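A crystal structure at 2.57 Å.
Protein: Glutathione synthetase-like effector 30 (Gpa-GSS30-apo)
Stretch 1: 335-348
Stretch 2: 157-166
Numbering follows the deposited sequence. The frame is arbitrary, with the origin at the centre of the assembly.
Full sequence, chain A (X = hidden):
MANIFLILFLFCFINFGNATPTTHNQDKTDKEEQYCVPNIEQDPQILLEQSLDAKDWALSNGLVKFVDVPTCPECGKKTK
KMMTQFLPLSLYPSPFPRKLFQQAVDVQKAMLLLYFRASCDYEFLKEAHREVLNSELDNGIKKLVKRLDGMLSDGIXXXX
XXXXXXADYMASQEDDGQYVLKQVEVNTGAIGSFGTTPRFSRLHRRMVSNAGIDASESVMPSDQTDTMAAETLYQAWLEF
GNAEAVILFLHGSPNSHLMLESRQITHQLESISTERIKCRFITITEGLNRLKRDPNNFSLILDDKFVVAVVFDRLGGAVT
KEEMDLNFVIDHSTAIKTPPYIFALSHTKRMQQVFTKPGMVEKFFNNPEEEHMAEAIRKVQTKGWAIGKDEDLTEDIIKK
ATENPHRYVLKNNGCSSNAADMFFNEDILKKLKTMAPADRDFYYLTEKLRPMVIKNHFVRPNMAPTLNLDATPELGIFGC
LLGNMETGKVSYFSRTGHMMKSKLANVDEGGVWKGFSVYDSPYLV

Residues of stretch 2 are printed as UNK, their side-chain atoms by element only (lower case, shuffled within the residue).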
# COMPACT_ATOMS: atom_id res chain seq x y z
N ALA A 335 29.50 -15.37 1.55
CA ALA A 335 28.26 -14.74 1.11
C ALA A 335 28.54 -13.62 0.11
O ALA A 335 29.56 -12.93 0.22
CB ALA A 335 27.48 -14.20 2.31
N ILE A 336 27.66 -13.46 -0.87
CA ILE A 336 27.77 -12.34 -1.78
C ILE A 336 27.31 -11.10 -1.01
O ILE A 336 26.29 -11.13 -0.36
CB ILE A 336 26.92 -12.56 -3.04
CG1 ILE A 336 27.44 -13.78 -3.80
CG2 ILE A 336 26.97 -11.31 -3.92
CD1 ILE A 336 26.57 -14.17 -4.98
N LYS A 337 28.12 -10.04 -1.05
CA LYS A 337 27.81 -8.76 -0.39
C LYS A 337 27.27 -7.80 -1.42
O LYS A 337 27.45 -7.99 -2.63
CB LYS A 337 29.05 -8.16 0.28
CG LYS A 337 29.28 -8.62 1.72
CD LYS A 337 29.73 -10.06 1.81
CE LYS A 337 31.08 -10.29 1.17
NZ LYS A 337 31.60 -11.65 1.48
N THR A 338 26.62 -6.74 -0.94
CA THR A 338 25.75 -5.88 -1.76
C THR A 338 25.91 -4.37 -1.47
O THR A 338 24.96 -3.75 -1.01
CB THR A 338 24.25 -6.24 -1.51
OG1 THR A 338 23.91 -5.90 -0.15
CG2 THR A 338 23.96 -7.74 -1.78
N PRO A 339 27.07 -3.77 -1.72
CA PRO A 339 28.25 -4.43 -2.24
C PRO A 339 29.26 -4.62 -1.12
O PRO A 339 29.04 -4.15 -0.02
CB PRO A 339 28.75 -3.42 -3.28
CG PRO A 339 28.37 -2.09 -2.70
CD PRO A 339 27.28 -2.32 -1.69
N PRO A 340 30.38 -5.27 -1.41
CA PRO A 340 31.37 -5.38 -0.35
C PRO A 340 31.95 -4.04 0.07
O PRO A 340 31.80 -3.06 -0.64
CB PRO A 340 32.45 -6.31 -0.94
CG PRO A 340 32.14 -6.44 -2.39
CD PRO A 340 30.69 -6.11 -2.58
N TYR A 341 32.62 -4.01 1.21
CA TYR A 341 33.06 -2.75 1.81
C TYR A 341 34.00 -1.91 0.95
O TYR A 341 33.93 -0.69 1.00
CB TYR A 341 33.67 -2.96 3.21
CG TYR A 341 32.73 -2.55 4.30
CD1 TYR A 341 32.55 -1.21 4.59
CD2 TYR A 341 31.96 -3.49 5.00
CE1 TYR A 341 31.66 -0.80 5.58
CE2 TYR A 341 31.07 -3.10 6.00
CZ TYR A 341 30.93 -1.74 6.28
OH TYR A 341 30.06 -1.30 7.25
N ILE A 342 34.83 -2.56 0.13
CA ILE A 342 35.73 -1.87 -0.82
C ILE A 342 35.03 -0.78 -1.64
O ILE A 342 35.64 0.24 -1.99
CB ILE A 342 36.46 -2.87 -1.75
CG1 ILE A 342 37.53 -2.18 -2.60
CG2 ILE A 342 35.50 -3.59 -2.69
CD1 ILE A 342 38.63 -1.55 -1.80
N PHE A 343 33.74 -0.98 -1.93
CA PHE A 343 32.97 -0.02 -2.73
C PHE A 343 32.70 1.27 -1.99
O PHE A 343 32.55 2.31 -2.64
CB PHE A 343 31.66 -0.64 -3.21
CG PHE A 343 31.84 -1.57 -4.36
CD1 PHE A 343 32.39 -2.81 -4.18
CD2 PHE A 343 31.47 -1.19 -5.62
CE1 PHE A 343 32.55 -3.68 -5.24
CE2 PHE A 343 31.62 -2.05 -6.69
CZ PHE A 343 32.17 -3.30 -6.50
N ALA A 344 32.64 1.22 -0.66
CA ALA A 344 32.54 2.44 0.14
C ALA A 344 33.74 3.36 -0.05
O ALA A 344 33.58 4.59 -0.01
CB ALA A 344 32.38 2.10 1.61
N LEU A 345 34.93 2.79 -0.25
CA LEU A 345 36.13 3.55 -0.57
C LEU A 345 36.07 4.18 -1.99
O LEU A 345 36.51 5.31 -2.20
CB LEU A 345 37.38 2.66 -0.40
CG LEU A 345 38.76 3.32 -0.40
CD1 LEU A 345 38.89 4.35 0.71
CD2 LEU A 345 39.83 2.26 -0.25
N SER A 346 35.51 3.46 -2.95
CA SER A 346 35.39 3.99 -4.32
C SER A 346 34.22 4.97 -4.51
O SER A 346 34.04 5.48 -5.61
CB SER A 346 35.29 2.85 -5.35
OG SER A 346 33.98 2.33 -5.45
N HIS A 347 33.43 5.22 -3.48
CA HIS A 347 32.31 6.17 -3.59
C HIS A 347 32.43 7.36 -2.63
O HIS A 347 31.48 8.10 -2.42
CB HIS A 347 30.99 5.44 -3.39
CG HIS A 347 30.61 4.56 -4.54
ND1 HIS A 347 31.37 3.48 -4.93
CD2 HIS A 347 29.57 4.62 -5.39
CE1 HIS A 347 30.80 2.91 -5.98
NE2 HIS A 347 29.71 3.59 -6.28
N THR A 348 33.60 7.56 -2.07
CA THR A 348 33.83 8.81 -1.37
C THR A 348 33.70 9.94 -2.36
O THR A 348 33.82 9.75 -3.58
CB THR A 348 35.24 8.89 -0.70
OG1 THR A 348 36.27 8.86 -1.70
CG2 THR A 348 35.43 7.75 0.31
N UNK A 157 37.34 -14.09 -0.27
CA UNK A 157 36.63 -15.36 -0.12
C UNK A 157 35.43 -15.50 -1.04
O UNK A 157 35.07 -16.61 -1.42
c UNK A 157 37.47 -16.13 2.10
n UNK A 157 39.96 -16.61 6.07
n UNK A 157 38.57 -16.34 4.26
c UNK A 157 37.31 -16.02 3.59
c UNK A 157 38.76 -16.32 5.58
c UNK A 157 36.27 -15.58 1.34
n UNK A 157 37.74 -16.04 6.41
N UNK A 158 34.79 -14.38 -1.38
CA UNK A 158 33.73 -14.35 -2.39
C UNK A 158 34.09 -13.32 -3.47
O UNK A 158 33.93 -12.13 -3.24
o UNK A 158 31.76 -15.25 -4.70
c UNK A 158 32.39 -14.02 -1.74
n UNK A 158 30.51 -16.36 -3.22
c UNK A 158 31.19 -15.30 -3.62
c UNK A 158 31.20 -14.10 -2.67
N UNK A 159 34.59 -13.79 -4.63
CA UNK A 159 34.88 -12.89 -5.77
C UNK A 159 33.68 -12.17 -6.37
O UNK A 159 33.83 -11.08 -6.91
c UNK A 159 35.46 -13.85 -6.84
c UNK A 159 35.97 -15.00 -6.07
c UNK A 159 35.02 -15.17 -4.92
N UNK A 160 32.51 -12.80 -6.30
CA UNK A 160 31.28 -12.26 -6.89
C UNK A 160 30.66 -11.22 -5.97
O UNK A 160 30.30 -11.51 -4.83
c UNK A 160 30.82 -14.29 -8.30
c UNK A 160 30.25 -13.36 -7.23
c UNK A 160 28.93 -12.76 -7.70
N UNK A 161 30.56 -10.01 -6.50
CA UNK A 161 29.92 -8.88 -5.83
C UNK A 161 28.67 -8.53 -6.59
O UNK A 161 28.60 -8.70 -7.80
c UNK A 161 30.87 -7.68 -5.80
N UNK A 162 27.68 -8.07 -5.85
CA UNK A 162 26.46 -7.47 -6.38
C UNK A 162 26.60 -5.99 -6.14
O UNK A 162 26.91 -5.58 -5.03
s UNK A 162 22.61 -8.21 -5.25
c UNK A 162 23.96 -7.27 -5.96
c UNK A 162 21.36 -6.92 -5.23
c UNK A 162 25.25 -7.99 -5.64
N UNK A 163 26.38 -5.19 -7.17
CA UNK A 163 26.73 -3.78 -7.11
C UNK A 163 25.60 -2.95 -7.70
O UNK A 163 25.38 -2.99 -8.90
c UNK A 163 28.59 0.13 -7.37
c UNK A 163 28.96 -1.80 -9.33
c UNK A 163 29.31 -0.49 -9.59
c UNK A 163 28.06 -3.59 -7.84
c UNK A 163 28.42 -2.17 -8.09
c UNK A 163 28.25 -1.19 -7.12
c UNK A 163 29.13 0.48 -8.62
N UNK A 164 24.87 -2.26 -6.82
CA UNK A 164 23.73 -1.43 -7.21
C UNK A 164 24.11 0.03 -6.90
O UNK A 164 24.67 0.32 -5.84
c UNK A 164 22.45 -1.82 -6.45
s UNK A 164 21.58 -3.36 -6.97
N UNK A 165 23.79 0.92 -7.84
CA UNK A 165 24.18 2.32 -7.77
C UNK A 165 22.99 3.20 -8.06
O UNK A 165 22.12 2.81 -8.81
c UNK A 165 25.28 2.60 -8.78
o UNK A 165 26.81 4.25 -10.75
c UNK A 165 27.21 3.98 -9.62
n UNK A 165 28.50 3.85 -9.33
c UNK A 165 26.21 3.76 -8.49
N UNK A 166 22.94 4.36 -7.40
CA UNK A 166 22.06 5.46 -7.78
C UNK A 166 22.94 6.67 -8.06
O UNK A 166 23.60 7.15 -7.16
n UNK A 166 19.96 9.07 -3.43
n UNK A 166 18.78 7.10 -3.22
c UNK A 166 19.36 8.03 -4.00
c UNK A 166 19.74 6.42 -7.24
c UNK A 166 21.02 5.76 -6.68
c UNK A 166 18.77 6.87 -6.15
n UNK A 166 19.35 7.95 -5.33

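Position 157 has three carbons in a row, a nitrogen, then a carbon carrying two more nitrogens. That is a guanidinium group. Its end leads away from stretch 1 and makes no contact there. The residue is Arg157.

Position 158 has three carbons, the third carrying one oxygen and one nitrogen. That is a side-chain amide on a two-carbon arm. Its CB points toward stretch 1 and lies 4.1 Å from Lys337 NZ. The residue is Gln158. Its CG sits 3.5 Å from Ala335 O and 3.9 Å from Ile336 CG1.

Position 159 has three carbons that close a ring onto the backbone nitrogen. It is out of reach of stretch 1. The residue is Pro159.

Position 160 has one carbon carrying two more, a beta branch without heteroatoms. One of the branch carbons is 3.9 Å from Ile336 CD1. The residue is Val160. Its backbone N donates to Gln158 OE1 at 3.0 Å, which holds the amide beside the start of the strand.

Position 161 has a single side-chain carbon. This CB is 3.6 Å from Pro340 CD and 4.4 Å from Phe343 CE1. The residue is Ala161.

Position 162 has two carbons, a sulfur and a final carbon, unbranched. The sulfur is 3.8 Å from Thr338 CG2, and CB is 4.1 Å from Ile336 CG2. The residue is Met162. Its chi angles are all t, so the chain is extended.

Position 163 has one carbon and then a ring of six carbons, with no hydroxyl. Phe343 CE2 lies over one ring face. The residue is Phe163. Its CG is 3.5 Å from Phe343 CE2, and the ring planes meet at 44°.

Position 164 has one carbon and one sulfur. It makes no contact with stretch 1. The residue is Cys164, covalently bonded to a group elsewhere in the structure.

Position 165 has three carbons, the third carrying one oxygen and one nitrogen. The end of the side chain approaches the edge of the His347 ring. The residue is Gln165. Its NE2 donates to His347 NE2 at 3.3 Å.

Position 166 again shows three carbons, a nitrogen and a carbon with two nitrogens. It is out of reach. The residue is Arg166.

The contact combines two hydrogen bonds with apolar packing. Met162 N donates to Lys337 O at 3.2 Å, joining the backbones. Thr338 CA adds a CA-H...O contact to Met162 O at 3.5 Å. Further along, His347 accepts from Gln165, while His347 ND1 donates to Phe343 O at 2.8 Å.

Stretch 2, residues 157-166: RQPVAMFCQR
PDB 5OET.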